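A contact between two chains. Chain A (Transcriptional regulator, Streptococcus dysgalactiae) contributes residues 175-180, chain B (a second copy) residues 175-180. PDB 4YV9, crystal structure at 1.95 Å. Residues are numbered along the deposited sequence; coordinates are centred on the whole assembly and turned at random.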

# COMPACT_ATOMS: atom_id res chain seq x y z
N GLU A 175 -0.34 -3.91 9.21
CA GLU A 175 -0.59 -2.49 9.37
C GLU A 175 0.36 -1.68 8.51
O GLU A 175 -0.02 -0.63 8.00
CB GLU A 175 -0.47 -2.07 10.84
CG GLU A 175 -1.56 -2.65 11.74
CD GLU A 175 -1.22 -4.04 12.28
OE1 GLU A 175 -0.16 -4.59 11.91
OE2 GLU A 175 -2.02 -4.57 13.08
N GLN A 176 1.58 -2.17 8.34
CA GLN A 176 2.56 -1.50 7.49
C GLN A 176 2.21 -1.57 6.01
O GLN A 176 2.37 -0.59 5.28
CB GLN A 176 3.96 -2.07 7.69
CG GLN A 176 4.96 -1.37 6.79
CD GLN A 176 5.09 0.11 7.12
OE1 GLN A 176 4.42 0.96 6.52
NE2 GLN A 176 6.00 0.43 8.04
N ASN A 177 1.73 -2.73 5.57
CA ASN A 177 1.38 -2.93 4.18
C ASN A 177 -0.07 -3.35 4.02
O ASN A 177 -0.42 -4.51 4.20
CB ASN A 177 2.30 -3.98 3.55
CG ASN A 177 2.13 -4.06 2.05
OD1 ASN A 177 1.38 -3.29 1.45
ND2 ASN A 177 2.86 -4.98 1.42
N LYS A 178 -0.93 -2.40 3.68
CA LYS A 178 -2.34 -2.69 3.58
C LYS A 178 -2.73 -3.08 2.18
O LYS A 178 -3.92 -3.09 1.86
CB LYS A 178 -3.16 -1.49 4.05
CG LYS A 178 -2.98 -1.23 5.55
CD LYS A 178 -3.92 -0.17 6.05
CE LYS A 178 -3.81 -0.01 7.55
NZ LYS A 178 -4.51 1.22 7.98
N THR A 179 -1.75 -3.41 1.35
CA THR A 179 -2.02 -3.81 -0.03
C THR A 179 -3.13 -4.84 -0.12
O THR A 179 -4.11 -4.63 -0.83
CB THR A 179 -0.75 -4.34 -0.72
OG1 THR A 179 0.24 -3.31 -0.74
CG2 THR A 179 -1.06 -4.77 -2.16
N ASN A 180 -3.02 -5.95 0.62
CA ASN A 180 -4.03 -7.00 0.53
C ASN A 180 -5.43 -6.51 0.96
O ASN A 180 -6.41 -6.86 0.32
CB ASN A 180 -3.66 -8.22 1.37
CG ASN A 180 -2.46 -8.97 0.81
OD1 ASN A 180 -2.01 -8.69 -0.30
ND2 ASN A 180 -1.93 -9.92 1.58
N GLU B 175 5.95 -2.30 -7.38
CA GLU B 175 4.61 -2.39 -7.90
C GLU B 175 3.67 -2.99 -6.85
O GLU B 175 2.49 -2.64 -6.79
CB GLU B 175 4.60 -3.21 -9.20
CG GLU B 175 5.71 -2.81 -10.20
CD GLU B 175 5.87 -3.78 -11.39
OE1 GLU B 175 4.94 -4.55 -11.69
OE2 GLU B 175 6.95 -3.77 -12.03
N GLN B 176 4.19 -3.87 -6.00
CA GLN B 176 3.35 -4.56 -5.02
C GLN B 176 3.13 -3.79 -3.74
O GLN B 176 2.25 -4.14 -2.96
CB GLN B 176 3.93 -5.93 -4.64
CG GLN B 176 3.62 -7.01 -5.64
CD GLN B 176 4.40 -6.86 -6.92
OE1 GLN B 176 5.56 -6.45 -6.91
NE2 GLN B 176 3.76 -7.16 -8.04
N ASN B 177 3.93 -2.76 -3.52
CA ASN B 177 3.85 -2.00 -2.28
C ASN B 177 4.16 -0.51 -2.49
O ASN B 177 5.32 -0.11 -2.57
CB ASN B 177 4.81 -2.60 -1.24
CG ASN B 177 4.55 -2.06 0.15
OD1 ASN B 177 3.60 -1.30 0.37
ND2 ASN B 177 5.39 -2.46 1.11
N LYS B 178 3.12 0.30 -2.58
CA LYS B 178 3.31 1.72 -2.83
C LYS B 178 3.19 2.55 -1.57
O LYS B 178 2.93 3.75 -1.62
CB LYS B 178 2.33 2.18 -3.89
CG LYS B 178 2.75 1.62 -5.25
CD LYS B 178 1.63 1.66 -6.23
CE LYS B 178 2.11 1.25 -7.60
NZ LYS B 178 0.93 1.14 -8.46
N THR B 179 3.40 1.90 -0.43
CA THR B 179 3.30 2.57 0.85
C THR B 179 4.22 3.78 0.88
O THR B 179 3.76 4.88 1.17
CB THR B 179 3.64 1.62 2.01
OG1 THR B 179 2.72 0.53 1.99
CG2 THR B 179 3.52 2.34 3.33
N ASN B 180 5.49 3.60 0.54
CA ASN B 180 6.40 4.75 0.60
C ASN B 180 6.09 5.81 -0.46
O ASN B 180 6.31 7.00 -0.23
CB ASN B 180 7.86 4.33 0.47
CG ASN B 180 8.35 3.59 1.69
OD1 ASN B 180 7.63 3.52 2.70
ND2 ASN B 180 9.55 3.03 1.61
O HOH W 1 4.99 -1.11 3.49
O HOH W 2 0.50 -1.05 -2.53

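Two side-chain carbonyl oxygens face each other at the centre of this contact: Asn A177 OD1 and Asn B177 OD1 lie 3.2 Å apart, and since both are acceptors, no hydrogen bond can join them. Such a meeting of like partial charges is normally unfavourable. It illustrates a general principle, that a close approach of two acceptors is best understood by asking what each receives from its own chain.

Each oxygen takes both its donors from the threonine two positions further along its own chain. In chain A, the hydroxyl of Thr A179 donates from OG1 to Asn A177 OD1 over a very short 2.5 Å, and the backbone Thr A179 N reaches Asn A177 OD1 at 3.1 Å. Chain B repeats the motif: Thr B179 OG1 donates to Asn B177 OD1 at 2.6 Å, while the bond from Thr B179 N to Asn B177 OD1, at 3.3 Å, is weak. Both asparagines adopt the t rotamer and both threonines the m rotamer, so the same small clasp is built twice. It forms just where the chain turns into a helix, with Lys A178 and Lys B178 at the N-cap positions and the threonines following in the helices. Donors directed at each carbonyl oxygen offset some of the negative charge that the two oxygens bring together.

The backbones meet in a reciprocal register. The CA atoms of Asn A177 and Thr B179 are 6.7 Å apart, and those of Thr A179 and Asn B177 6.5 Å, so each asparagine lies across from the other chain's threonine. The segments from 176 to 179 run 136° apart, which makes the arrangement oblique and broadly opposed in direction. The threonine CA-to-CB bonds point toward the partner stretch; those of the asparagines point sideways, but their amide ends come nearer. The ends of the lysine side chains lead away, and the groups that meet in the middle are the asparagine amides and threonine hydroxyls.

No direct hydrogen bond crosses between the stretches. Thr A179 OG1 approaches Gln B176 O to 3.1 Å, yet this hydroxyl donates to its own asparagine. The matching pair, Gln A176 O and Thr B179 OG1, is wider at 3.5 Å. The glutamines also break the symmetry: the side chain of Gln A176, t at chi1, brings its OE1 to 3.6 Å from the methyl CG2 of Thr B179, whereas the end of Gln B176, m at chi1, leads away.

Two waters bridge the stretches. Water 1 donates to Gln A176 O at 3.2 Å and accepts from Asn B177 ND2 at 2.8 Å, linking a backbone carbonyl to a side-chain amide. Water 2 donates to Thr A179 OG1 at 2.9 Å and accepts from Lys B178 N, also at 2.9 Å. Thr A179 OG1 thus donates a hydrogen bond within its own chain and accepts one from a bridging water. Between the two stretches 219 Å² is buried, both sides summed, a modest patch in which internal clasps and solvent bridges accompany two closely placed acceptors.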